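Local coordinates for protein Nrps/pks (Streptomyces albus, PDB 4OPE) that probably acts as a ketosynthase, catalysing the condensation that lengthens the growing chain during assembly of oxazolomycin by an "AT-less" type I polyketide synthase, at residues D44-G49 and S207-Y212; P93-F98 and Y152-N157; A198-V203 and V246-R251; Y307-G312 and T362-Q367. One frame throughout, in Å; residues are numbered along the deposited sequence.

Contact 1 of 4, residues D44-G49 and S207-Y212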
loop_
_atom_site.group_PDB
_atom_site.type_symbol
_atom_site.label_atom_id
_atom_site.label_comp_id
_atom_site.label_asym_id
_atom_site.label_seq_id
_atom_site.Cartn_x
_atom_site.Cartn_y
_atom_site.Cartn_z
ATOM N N ASP A 44 -4.053 31.134 -5.834
ATOM C CA ASP A 44 -2.829 30.590 -6.434
ATOM C C ASP A 44 -2.827 29.075 -6.724
ATOM O O ASP A 44 -1.849 28.563 -7.288
ATOM C CB ASP A 44 -1.561 31.041 -5.690
ATOM C CG ASP A 44 -1.502 30.599 -4.263
ATOM O OD1 ASP A 44 -2.462 30.010 -3.729
ATOM O OD2 ASP A 44 -0.456 30.870 -3.650
ATOM N N ARG A 45 -3.916 28.382 -6.387
ATOM C CA ARG A 45 -4.051 26.969 -6.697
ATOM C C ARG A 45 -4.819 26.788 -7.980
ATOM O O ARG A 45 -4.371 26.112 -8.885
ATOM C CB ARG A 45 -4.817 26.224 -5.591
ATOM C CG ARG A 45 -4.210 26.293 -4.220
ATOM C CD ARG A 45 -2.879 25.577 -4.140
ATOM N NE ARG A 45 -2.575 25.389 -2.724
ATOM C CZ ARG A 45 -2.642 24.233 -2.072
ATOM N NH1 ARG A 45 -2.352 24.222 -0.778
ATOM N NH2 ARG A 45 -2.971 23.101 -2.695
ATOM N N TRP A 46 -6.021 27.344 -8.023
ATOM C CA TRP A 46 -6.817 27.327 -9.237
ATOM C C TRP A 46 -7.958 28.307 -9.070
ATOM O O TRP A 46 -8.243 28.762 -7.950
ATOM C CB TRP A 46 -7.329 25.920 -9.600
ATOM C CG TRP A 46 -8.319 25.331 -8.645
ATOM C CD1 TRP A 46 -9.633 25.641 -8.538
ATOM C CD2 TRP A 46 -8.076 24.299 -7.688
ATOM N NE1 TRP A 46 -10.226 24.889 -7.552
ATOM C CE2 TRP A 46 -9.298 24.044 -7.025
ATOM C CE3 TRP A 46 -6.946 23.563 -7.325
ATOM C CZ2 TRP A 46 -9.423 23.093 -6.018
ATOM C CZ3 TRP A 46 -7.081 22.601 -6.346
ATOM C CH2 TRP A 46 -8.300 22.390 -5.692
ATOM N N ASP A 47 -8.559 28.647 -10.209
ATOM C CA ASP A 47 -9.652 29.579 -10.292
ATOM C C ASP A 47 -10.879 28.734 -10.062
ATOM O O ASP A 47 -11.314 27.980 -10.934
ATOM C CB ASP A 47 -9.661 30.235 -11.682
ATOM C CG ASP A 47 -10.875 31.160 -11.925
ATOM O OD1 ASP A 47 -11.597 31.525 -10.965
ATOM O OD2 ASP A 47 -11.092 31.519 -13.114
ATOM N N HIS A 48 -11.422 28.831 -8.862
ATOM C CA HIS A 48 -12.571 28.035 -8.522
ATOM C C HIS A 48 -13.855 28.561 -9.181
ATOM O O HIS A 48 -14.834 27.820 -9.286
ATOM C CB HIS A 48 -12.736 27.934 -7.014
ATOM C CG HIS A 48 -13.504 26.726 -6.595
ATOM N ND1 HIS A 48 -13.066 25.452 -6.855
ATOM C CD2 HIS A 48 -14.688 26.589 -5.957
ATOM C CE1 HIS A 48 -13.941 24.577 -6.390
ATOM N NE2 HIS A 48 -14.938 25.242 -5.838
ATOM N N GLY A 49 -13.854 29.820 -9.622
ATOM C CA GLY A 49 -14.944 30.351 -10.458
ATOM C C GLY A 49 -15.312 29.430 -11.617
ATOM O O GLY A 49 -16.475 29.132 -11.813
ATOM N N SER A 207 -3.970 19.197 -5.120
ATOM C CA SER A 207 -3.240 19.861 -6.176
ATOM C C SER A 207 -4.110 20.227 -7.370
ATOM O O SER A 207 -3.740 21.110 -8.114
ATOM C CB SER A 207 -2.144 18.926 -6.681
ATOM O OG SER A 207 -2.755 17.805 -7.305
ATOM N N HIS A 208 -5.230 19.534 -7.564
ATOM C CA HIS A 208 -5.993 19.674 -8.773
ATOM C C HIS A 208 -7.483 19.807 -8.479
ATOM O O HIS A 208 -8.001 19.125 -7.610
ATOM C CB HIS A 208 -5.735 18.443 -9.608
ATOM C CG HIS A 208 -6.068 18.591 -11.057
ATOM N ND1 HIS A 208 -7.359 18.607 -11.515
ATOM C CD2 HIS A 208 -5.284 18.658 -12.152
ATOM C CE1 HIS A 208 -7.365 18.700 -12.830
ATOM N NE2 HIS A 208 -6.115 18.724 -13.243
ATOM N N PRO A 209 -8.171 20.697 -9.198
ATOM C CA PRO A 209 -9.608 20.927 -9.038
ATOM C C PRO A 209 -10.531 19.743 -9.362
ATOM O O PRO A 209 -11.662 19.721 -8.925
ATOM C CB PRO A 209 -9.882 22.082 -10.018
ATOM C CG PRO A 209 -8.756 22.064 -11.002
ATOM C CD PRO A 209 -7.579 21.632 -10.181
ATOM N N LEU A 210 -10.071 18.789 -10.151
ATOM C CA LEU A 210 -10.817 17.550 -10.452
ATOM C C LEU A 210 -11.378 16.905 -9.209
ATOM O O LEU A 210 -12.530 16.497 -9.206
ATOM C CB LEU A 210 -9.896 16.585 -11.179
ATOM C CG LEU A 210 -10.312 15.306 -11.941
ATOM C CD1 LEU A 210 -10.647 14.160 -11.011
ATOM C CD2 LEU A 210 -11.460 15.581 -12.870
ATOM N N LYS A 211 -10.583 16.836 -8.120
ATOM C CA LYS A 211 -11.055 16.215 -6.863
ATOM C C LYS A 211 -12.358 16.847 -6.363
ATOM O O LYS A 211 -13.230 16.174 -5.820
ATOM C CB LYS A 211 -10.021 16.327 -5.748
ATOM C CG LYS A 211 -10.508 15.679 -4.438
ATOM C CD LYS A 211 -9.426 15.404 -3.411
ATOM C CE LYS A 211 -9.053 16.660 -2.644
ATOM N NZ LYS A 211 -7.767 16.486 -1.894
ATOM N N TYR A 212 -12.466 18.157 -6.523
ATOM C CA TYR A 212 -13.630 18.867 -6.018
ATOM C C TYR A 212 -14.829 18.548 -6.883
ATOM O O TYR A 212 -15.917 18.474 -6.359
ATOM C CB TYR A 212 -13.353 20.373 -5.894
ATOM C CG TYR A 212 -12.726 20.762 -4.553
ATOM C CD1 TYR A 212 -11.387 20.446 -4.223
ATOM C CD2 TYR A 212 -13.470 21.401 -3.611
ATOM C CE1 TYR A 212 -10.847 20.800 -2.983
ATOM C CE2 TYR A 212 -12.949 21.748 -2.377
ATOM C CZ TYR A 212 -11.646 21.461 -2.053
ATOM O OH TYR A 212 -11.214 21.868 -0.800
#
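Trp46, His48 and Tyr212 form a buried aromatic cluster that joins the long loop between strands 39-40 and 66-67 to the start of helix 210-217 in this thiolase-fold ketosynthase. Pro209, from the turn into that helix, lies against one face of the Trp46 indole. Its CB sits 3.6 Å from the centroid of the five-membered ring and 7° off the normal, a CH-pi contact, and its CD approaches Trp46 CE3 at 3.5 Å. Proline suits this place because its compact ring can lie along the broad indole. With CG between its backbone N and carbonyl carbon, Trp46 also turns an edge to the face of Tyr212 in an offset edge-to-face pair with the planes at 65°, CZ2 of Trp46 coming 3.8 Å from CD1 of Tyr212. His48 also points its edge at the Tyr212 face. The polar ends are satisfied from outside the two segments, Tyr212 OH by the carbonyl of Trp66 and His48 NE2 by that of Ala64, while Leu141 of the second subunit packs on Pro209. Trp46 NE1 donates to His48 ND1 at 3.0 Å, an almost straight bond (168°) close to the planes of both rings.

Contact 2 of 4, residues P93-F98 and Y152-N157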
loop_
_atom_site.group_PDB
_atom_site.type_symbol
_atom_site.label_atom_id
_atom_site.label_comp_id
_atom_site.label_asym_id
_atom_site.label_seq_id
_atom_site.Cartn_x
_atom_site.Cartn_y
_atom_site.Cartn_z
ATOM N N PRO A 93 3.706 16.995 -5.430
ATOM C CA PRO A 93 4.151 17.604 -4.195
ATOM C C PRO A 93 4.035 16.699 -2.982
ATOM O O PRO A 93 4.685 16.929 -1.997
ATOM C CB PRO A 93 3.231 18.829 -4.056
ATOM C CG PRO A 93 2.135 18.615 -4.983
ATOM C CD PRO A 93 2.722 17.840 -6.101
ATOM N N GLN A 94 3.225 15.660 -3.057
ATOM C CA GLN A 94 3.164 14.674 -1.984
ATOM C C GLN A 94 4.534 14.029 -1.804
ATOM O O GLN A 94 4.988 13.878 -0.693
ATOM C CB GLN A 94 2.054 13.640 -2.247
ATOM C CG GLN A 94 0.678 14.296 -2.305
ATOM C CD GLN A 94 -0.498 13.379 -2.680
ATOM O OE1 GLN A 94 -1.665 13.714 -2.395
ATOM N NE2 GLN A 94 -0.213 12.260 -3.326
ATOM N N GLU A 95 5.194 13.652 -2.884
ATOM C CA GLU A 95 6.536 13.056 -2.785
ATOM C C GLU A 95 7.551 14.036 -2.179
ATOM O O GLU A 95 8.332 13.706 -1.334
ATOM C CB GLU A 95 6.998 12.627 -4.170
ATOM C CG GLU A 95 8.289 11.826 -4.207
ATOM C CD GLU A 95 8.548 11.147 -5.564
ATOM O OE1 GLU A 95 7.825 11.382 -6.559
ATOM O OE2 GLU A 95 9.507 10.368 -5.649
ATOM N N ARG A 96 7.472 15.279 -2.564
ATOM C CA ARG A 96 8.435 16.239 -2.103
ATOM C C ARG A 96 8.251 16.607 -0.646
ATOM O O ARG A 96 9.202 16.711 0.121
ATOM C CB ARG A 96 8.296 17.487 -2.935
ATOM C CG ARG A 96 8.372 17.234 -4.448
ATOM C CD ARG A 96 8.342 18.549 -5.181
ATOM N NE ARG A 96 7.306 18.603 -6.190
ATOM C CZ ARG A 96 6.569 19.667 -6.441
ATOM N NH1 ARG A 96 6.664 20.779 -5.713
ATOM N NH2 ARG A 96 5.709 19.607 -7.419
ATOM N N ILE A 97 7.006 16.827 -0.273
ATOM C CA ILE A 97 6.689 17.249 1.069
ATOM C C ILE A 97 6.971 16.147 2.061
ATOM O O ILE A 97 7.474 16.393 3.164
ATOM C CB ILE A 97 5.240 17.701 1.130
ATOM C CG1 ILE A 97 5.159 19.044 0.403
ATOM C CG2 ILE A 97 4.770 17.803 2.575
ATOM C CD1 ILE A 97 3.777 19.640 0.367
ATOM N N PHE A 98 6.652 14.927 1.684
ATOM C CA PHE A 98 6.933 13.830 2.561
ATOM C C PHE A 98 8.447 13.657 2.845
ATOM O O PHE A 98 8.841 13.234 3.926
ATOM C CB PHE A 98 6.333 12.556 2.002
ATOM C CG PHE A 98 6.273 11.454 2.979
ATOM C CD1 PHE A 98 5.530 11.577 4.133
ATOM C CD2 PHE A 98 6.951 10.311 2.770
ATOM C CE1 PHE A 98 5.473 10.555 5.073
ATOM C CE2 PHE A 98 6.897 9.278 3.710
ATOM C CZ PHE A 98 6.160 9.410 4.863
ATOM N N TYR A 152 2.915 6.270 -6.275
ATOM C CA TYR A 152 2.784 6.129 -4.834
ATOM C C TYR A 152 4.040 5.468 -4.283
ATOM O O TYR A 152 4.612 5.963 -3.337
ATOM C CB TYR A 152 1.553 5.325 -4.401
ATOM C CG TYR A 152 0.194 5.982 -4.589
ATOM C CD1 TYR A 152 0.055 7.295 -4.988
ATOM C CD2 TYR A 152 -0.975 5.264 -4.330
ATOM C CE1 TYR A 152 -1.200 7.866 -5.108
ATOM C CE2 TYR A 152 -2.245 5.814 -4.487
ATOM C CZ TYR A 152 -2.360 7.109 -4.874
ATOM O OH TYR A 152 -3.630 7.666 -5.035
ATOM N N ALA A 153 4.493 4.375 -4.878
ATOM C CA ALA A 153 5.750 3.762 -4.456
ATOM C C ALA A 153 6.879 4.752 -4.435
ATOM O O ALA A 153 7.744 4.660 -3.569
ATOM C CB ALA A 153 6.122 2.653 -5.376
ATOM N N SER A 154 6.882 5.708 -5.360
ATOM C CA SER A 154 7.936 6.714 -5.363
ATOM C C SER A 154 8.032 7.536 -4.057
ATOM O O SER A 154 9.128 7.851 -3.560
ATOM C CB SER A 154 7.755 7.645 -6.534
ATOM O OG SER A 154 9.024 8.037 -7.014
ATOM N N VAL A 155 6.885 7.852 -3.477
ATOM C CA VAL A 155 6.882 8.500 -2.215
ATOM C C VAL A 155 7.643 7.685 -1.126
ATOM O O VAL A 155 8.461 8.257 -0.350
ATOM C CB VAL A 155 5.468 8.803 -1.756
ATOM C CG1 VAL A 155 5.538 9.586 -0.464
ATOM C CG2 VAL A 155 4.715 9.588 -2.825
ATOM N N ALA A 156 7.411 6.377 -1.043
ATOM C CA ALA A 156 8.141 5.621 -0.046
ATOM C C ALA A 156 9.602 5.394 -0.474
ATOM O O ALA A 156 10.529 5.595 0.315
ATOM C CB ALA A 156 7.457 4.322 0.232
ATOM N N ASN A 157 9.793 4.978 -1.726
ATOM C CA ASN A 157 11.112 4.567 -2.241
ATOM C C ASN A 157 12.132 5.710 -2.211
ATOM O O ASN A 157 13.279 5.530 -1.842
ATOM C CB ASN A 157 10.986 4.100 -3.688
ATOM C CG ASN A 157 10.258 2.805 -3.842
ATOM O OD1 ASN A 157 9.877 2.468 -4.937
ATOM N ND2 ASN A 157 10.065 2.074 -2.777
#
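Glu95 and Val155 meet in a buried contact between two helices of the thiolase fold, 93-108 and 152-163, which run side by side in the same direction. The axes of the short segments are 9.0 Å apart at an angle of 13°, and the chains come nearest at Glu95 CA and Val155 CA, 4.6 Å apart. Val155 lies between the helices, with one methyl on each of two successive turns of the facing helix. CG1, anti to the backbone N (chi1 -176°), approaches CD2 of the Phe98 ring at 3.6 Å, and CG2 rests 3.9 Å from Glu95 CA. A short branched side chain suits a place where the backbones come so close. The polar link lies beside this apolar one. Glu95 reaches across with a side chain extended beyond CG, and Ser154 OG donates to its OE2 at 2.7 Å, arriving from above the carboxylate plane. The same OE2 also forms a salt bridge with Arg158, one turn further along the second helix, so that a single oxygen holds a hydroxyl and a charge. A leucine in place of Glu95 would probably leave the buried Ser154 hydroxyl without its acceptor and the Arg158 charge without this mate. Around the pair, Phe98 packs on Val125 of strand 121-126 and Ser243 of strand 242-250. At the dimer interface Tyr152 meets Tyr152 of the second subunit and Ala153 N donates to Asp173 OD2 of the second subunit, while in its own chain helix 152-163 lies on strands 121-126 and 169-173, through Ala156 and Tyr152.

Contact 3 of 4, residues A198-V203 and V246-R251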
loop_
_atom_site.group_PDB
_atom_site.type_symbol
_atom_site.label_atom_id
_atom_site.label_comp_id
_atom_site.label_asym_id
_atom_site.label_seq_id
_atom_site.Cartn_x
_atom_site.Cartn_y
_atom_site.Cartn_z
ATOM N N ALA A 198 10.823 1.886 12.270
ATOM C CA ALA A 198 9.959 2.159 11.095
ATOM C C ALA A 198 9.448 3.580 10.988
ATOM O O ALA A 198 9.158 4.208 11.987
ATOM C CB ALA A 198 8.776 1.214 11.106
ATOM N N VAL A 199 9.348 4.093 9.785
ATOM C CA VAL A 199 8.674 5.374 9.577
ATOM C C VAL A 199 7.294 5.051 9.107
ATOM O O VAL A 199 7.166 4.353 8.133
ATOM C CB VAL A 199 9.345 6.159 8.464
ATOM C CG1 VAL A 199 8.545 7.380 8.063
ATOM C CG2 VAL A 199 10.729 6.539 8.905
ATOM N N ALA A 200 6.261 5.529 9.786
ATOM C CA ALA A 200 4.863 5.371 9.280
ATOM C C ALA A 200 4.270 6.721 9.120
ATOM O O ALA A 200 4.334 7.530 10.033
ATOM C CB ALA A 200 4.014 4.605 10.285
ATOM N N GLY A 201 3.672 6.975 7.986
ATOM C CA GLY A 201 3.087 8.291 7.761
ATOM C C GLY A 201 2.021 8.284 6.695
ATOM O O GLY A 201 1.600 7.222 6.182
ATOM N N GLY A 202 1.569 9.489 6.357
ATOM C CA GLY A 202 0.682 9.639 5.233
ATOM C C GLY A 202 0.728 11.065 4.768
ATOM O O GLY A 202 1.082 11.959 5.531
ATOM N N VAL A 203 0.310 11.283 3.530
ATOM C CA VAL A 203 0.412 12.582 2.939
ATOM C C VAL A 203 -0.732 12.759 1.999
ATOM O O VAL A 203 -1.135 11.794 1.362
ATOM C CB VAL A 203 1.757 12.788 2.231
ATOM C CG1 VAL A 203 2.042 11.695 1.262
ATOM C CG2 VAL A 203 1.782 14.111 1.489
ATOM N N VAL A 246 5.387 9.378 12.001
ATOM C CA VAL A 246 5.878 9.055 13.297
ATOM C C VAL A 246 7.016 8.065 13.125
ATOM O O VAL A 246 7.141 7.374 12.088
ATOM C CB VAL A 246 4.786 8.397 14.162
ATOM C CG1 VAL A 246 3.664 9.369 14.458
ATOM C CG2 VAL A 246 4.211 7.159 13.506
ATOM N N LEU A 247 7.835 7.944 14.163
ATOM C CA LEU A 247 8.996 7.023 14.107
ATOM C C LEU A 247 8.830 5.998 15.187
ATOM O O LEU A 247 8.595 6.348 16.342
ATOM C CB LEU A 247 10.328 7.775 14.271
ATOM C CG LEU A 247 11.584 6.899 14.035
ATOM C CD1 LEU A 247 11.712 6.487 12.602
ATOM C CD2 LEU A 247 12.833 7.640 14.397
ATOM N N LEU A 248 8.955 4.739 14.793
ATOM C CA LEU A 248 8.618 3.606 15.647
ATOM C C LEU A 248 9.826 2.730 15.996
ATOM O O LEU A 248 10.785 2.631 15.225
ATOM C CB LEU A 248 7.564 2.767 14.949
ATOM C CG LEU A 248 6.292 3.521 14.544
ATOM C CD1 LEU A 248 5.545 2.771 13.451
ATOM C CD2 LEU A 248 5.393 3.710 15.751
ATOM N N LYS A 249 9.755 2.098 17.158
ATOM C CA LYS A 249 10.899 1.416 17.787
ATOM C C LYS A 249 10.361 0.425 18.818
ATOM O O LYS A 249 9.309 0.674 19.395
ATOM C CB LYS A 249 11.714 2.442 18.567
ATOM C CG LYS A 249 13.211 2.472 18.360
ATOM C CD LYS A 249 13.708 3.893 18.498
ATOM C CE LYS A 249 15.168 4.061 18.078
ATOM N NZ LYS A 249 15.397 5.424 17.483
ATOM N N ARG A 250 11.080 -0.661 19.079
ATOM C CA ARG A 250 10.825 -1.473 20.271
ATOM C C ARG A 250 11.133 -0.693 21.529
ATOM O O ARG A 250 12.134 0.039 21.561
ATOM C CB ARG A 250 11.680 -2.718 20.272
ATOM C CG ARG A 250 11.177 -3.765 19.324
ATOM C CD ARG A 250 11.983 -5.012 19.480
ATOM N NE ARG A 250 11.769 -5.987 18.418
ATOM C CZ ARG A 250 10.742 -6.834 18.370
ATOM N NH1 ARG A 250 9.778 -6.806 19.302
ATOM N NH2 ARG A 250 10.677 -7.706 17.366
ATOM N N ARG A 251 10.298 -0.841 22.569
ATOM C CA ARG A 251 10.554 -0.126 23.830
ATOM C C ARG A 251 11.993 -0.312 24.316
ATOM O O ARG A 251 12.660 0.663 24.671
ATOM C CB ARG A 251 9.620 -0.549 24.959
ATOM C CG ARG A 251 9.533 0.541 26.031
ATOM C CD ARG A 251 9.296 0.059 27.454
ATOM N NE ARG A 251 7.884 -0.005 27.866
ATOM C CZ ARG A 251 7.103 1.041 28.190
ATOM N NH1 ARG A 251 5.848 0.795 28.568
ATOM N NH2 ARG A 251 7.535 2.323 28.123
#
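Ala198 and Leu248, like Ala200 and Val246, are antiparallel hydrogen-bonded pairs, and their four backbone bonds join strands 197-204 and 242-250. Val246 N donates to Ala200 O at 2.9 Å, and Ala200 N returns a bond to Val246 O at 3.1 Å. In the other pair Leu248 N donates to Ala198 O at 2.9 Å, and Ala198 N to Leu248 O at 3.0 Å. Between them Val199 and Leu247 make a non-hydrogen-bonded pair. Here CA-H...O contacts take part: Leu247 CA lies 3.5 Å from Ala198 O, and Val199 CA 3.6 Å from Val246 O.

The two strands are neighbours in the large mixed sheet of the thiolase fold, whose layers of helices and sheets alternate. One face carries Ala198, Ala200, Val246 and Leu248 and is met by helix 178-192, through Leu183 and Ala186. Val199 and Leu247 face the other way, onto Leu105 of helix 93-108.

Among the side chains, Leu248 CD1 reaches diagonally past its partner Ala198 to Ala200 CB, 4.0 Å away, and Val246 CG2 approaches the same CB. Methyl-sized alanines suit this face, leaving room for the larger neighbours. On the opposite face Leu247, with CG anti to its backbone N (chi1 -172°), brings CD1 to 3.8 Å from Val199 CG2.

Contact 4 of 4, residues Y307-G312 and T362-Q367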
loop_
_atom_site.group_PDB
_atom_site.type_symbol
_atom_site.label_atom_id
_atom_site.label_comp_id
_atom_site.label_asym_id
_atom_site.label_seq_id
_atom_site.Cartn_x
_atom_site.Cartn_y
_atom_site.Cartn_z
ATOM N N TYR A 307 -9.667 8.883 26.299
ATOM C CA TYR A 307 -10.080 9.777 25.213
ATOM C C TYR A 307 -10.230 8.982 23.954
ATOM O O TYR A 307 -9.501 8.035 23.733
ATOM C CB TYR A 307 -9.056 10.901 24.978
ATOM C CG TYR A 307 -9.437 11.859 23.895
ATOM C CD1 TYR A 307 -10.313 12.891 24.131
ATOM C CD2 TYR A 307 -8.908 11.742 22.653
ATOM C CE1 TYR A 307 -10.665 13.778 23.144
ATOM C CE2 TYR A 307 -9.276 12.597 21.638
ATOM C CZ TYR A 307 -10.151 13.607 21.892
ATOM O OH TYR A 307 -10.486 14.440 20.851
ATOM N N LEU A 308 -11.183 9.392 23.131
ATOM C CA LEU A 308 -11.499 8.722 21.855
ATOM C C LEU A 308 -11.454 9.779 20.751
ATOM O O LEU A 308 -12.301 10.666 20.712
ATOM C CB LEU A 308 -12.885 8.084 21.923
ATOM C CG LEU A 308 -13.382 7.085 20.860
ATOM C CD1 LEU A 308 -13.652 7.655 19.485
ATOM C CD2 LEU A 308 -12.402 5.951 20.700
ATOM N N GLU A 309 -10.424 9.704 19.910
ATOM C CA GLU A 309 -10.251 10.583 18.769
ATOM C C GLU A 309 -10.950 9.896 17.668
ATOM O O GLU A 309 -10.497 8.857 17.138
ATOM C CB GLU A 309 -8.772 10.760 18.415
ATOM C CG GLU A 309 -8.509 11.471 17.102
ATOM C CD GLU A 309 -9.025 12.923 17.035
ATOM O OE1 GLU A 309 -9.226 13.627 18.080
ATOM O OE2 GLU A 309 -9.222 13.385 15.883
ATOM N N ALA A 310 -12.098 10.453 17.333
ATOM C CA ALA A 310 -13.051 9.740 16.479
ATOM C C ALA A 310 -12.804 10.058 15.029
ATOM O O ALA A 310 -12.201 11.078 14.688
ATOM C CB ALA A 310 -14.452 10.143 16.850
ATOM N N HIS A 311 -13.322 9.200 14.168
ATOM C CA HIS A 311 -13.321 9.483 12.760
ATOM C C HIS A 311 -13.979 10.816 12.464
ATOM O O HIS A 311 -13.371 11.676 11.840
ATOM C CB HIS A 311 -13.971 8.365 11.990
ATOM C CG HIS A 311 -13.833 8.516 10.528
ATOM N ND1 HIS A 311 -12.616 8.743 9.926
ATOM C CD2 HIS A 311 -14.763 8.511 9.543
ATOM C CE1 HIS A 311 -12.803 8.850 8.620
ATOM N NE2 HIS A 311 -14.095 8.705 8.364
ATOM N N GLY A 312 -15.199 11.008 12.906
ATOM C CA GLY A 312 -15.690 12.384 13.113
ATOM C C GLY A 312 -15.818 13.237 11.870
ATOM O O GLY A 312 -15.450 14.386 11.851
ATOM N N THR A 362 -1.433 12.665 15.757
ATOM C CA THR A 362 -0.592 13.737 16.214
ATOM C C THR A 362 -1.327 14.531 17.266
ATOM O O THR A 362 -0.776 14.890 18.317
ATOM C CB THR A 362 -0.178 14.634 15.048
ATOM O OG1 THR A 362 0.568 13.868 14.105
ATOM C CG2 THR A 362 0.700 15.774 15.497
ATOM N N LYS A 363 -2.602 14.776 17.031
ATOM C CA LYS A 363 -3.395 15.478 18.031
ATOM C C LYS A 363 -3.373 14.764 19.358
ATOM O O LYS A 363 -3.274 15.384 20.363
ATOM C CB LYS A 363 -4.812 15.609 17.565
ATOM C CG LYS A 363 -5.672 16.400 18.509
ATOM C CD LYS A 363 -7.055 15.785 18.486
ATOM C CE LYS A 363 -8.110 16.792 18.846
ATOM N NZ LYS A 363 -9.424 16.097 18.994
ATOM N N VAL A 364 -3.465 13.454 19.372
ATOM C CA VAL A 364 -3.409 12.719 20.632
ATOM C C VAL A 364 -2.020 12.805 21.303
ATOM O O VAL A 364 -1.894 13.047 22.515
ATOM C CB VAL A 364 -3.769 11.262 20.387
ATOM C CG1 VAL A 364 -3.492 10.402 21.618
ATOM C CG2 VAL A 364 -5.227 11.197 20.002
ATOM N N LEU A 365 -0.970 12.600 20.515
ATOM C CA LEU A 365 0.357 12.713 21.077
ATOM C C LEU A 365 0.548 14.049 21.764
ATOM O O LEU A 365 1.128 14.107 22.814
ATOM C CB LEU A 365 1.418 12.520 19.997
ATOM C CG LEU A 365 1.375 11.138 19.346
ATOM C CD1 LEU A 365 2.438 10.991 18.264
ATOM C CD2 LEU A 365 1.497 10.022 20.374
ATOM N N LEU A 366 0.091 15.126 21.161
ATOM C CA LEU A 366 0.219 16.442 21.770
ATOM C C LEU A 366 -0.618 16.516 23.011
ATOM O O LEU A 366 -0.224 17.112 23.980
ATOM C CB LEU A 366 -0.195 17.561 20.800
ATOM C CG LEU A 366 0.797 17.657 19.644
ATOM C CD1 LEU A 366 0.288 18.406 18.412
ATOM C CD2 LEU A 366 2.103 18.243 20.196
ATOM N N GLN A 367 -1.778 15.902 22.992
ATOM C CA GLN A 367 -2.589 15.890 24.206
ATOM C C GLN A 367 -1.794 15.206 25.355
ATOM O O GLN A 367 -1.694 15.756 26.460
ATOM C CB GLN A 367 -3.976 15.286 23.943
ATOM C CG GLN A 367 -4.849 16.247 23.162
ATOM C CD GLN A 367 -6.317 15.830 23.030
ATOM O OE1 GLN A 367 -7.192 16.653 22.795
ATOM N NE2 GLN A 367 -6.586 14.563 23.190
#
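Tyr307 and Glu309 reach from the strand around 308-309 to Lys363 on helix 356-370, a buried helix-on-sheet contact in the second half of the thiolase fold. Glu309 also opens the Glu-Ala-His-Gly-Thr-Gly-Thr sequence that in related ketosynthases supplies an active-site histidine. Tyr307 comes first. Its CG is anti to the backbone N (chi1 -179°), which carries the ring out toward the helix, and OH accepts from Lys363 NZ at 2.7 Å, the ammonium lying near the plane of the ring. Gln367 NE2 stands 3.6 Å above one face of the Tyr307 ring, over its centre, with the amide plane steeply inclined to the ring at 76°; Gln367 OE1 is bonded to Val374 N. Tyrosine thus serves both as a flat surface for the amide and as an acceptor for the lysine. A phenylalanine here would lack the hydroxyl and would probably leave the buried Lys363 ammonium with fewer partners and freer to turn.

Glu309, two residues on, meets the helix again. Its CB approaches Val364 CG2 at 3.9 Å. Glutamate suits this position because its carboxylate probably offsets the charge of the buried lysine. OE2 accepts from Val345 N, and a bend at chi2 of Glu309 (62°) brings the other oxygen round to the helix. There Glu309 OE1 uses its syn lone pair in a salt bridge with Lys363 NZ at 2.6 Å.

From the N terminus, contact 1 opens at residues 44-49 and closes its loop only at 207-212, tying a long loop to helix 210-217. Contact 2 (93-98 with 152-157) is nested inside that loop and pairs two helices; both contacts touch the second subunit. Contact 3 opens at 198-203, before contact 1 has closed, and ends at 246-251, so the two cross along the chain. Contact 2 packs directly on contact 3, where Gln94 CB meets Val203 CG2 at 3.8 Å, linking the helix pair to the large sheet. Contact 4 follows in series, closing the 307-367 loop and joining a helix to strand 308-309, its centre about 17 Å from that of contact 3.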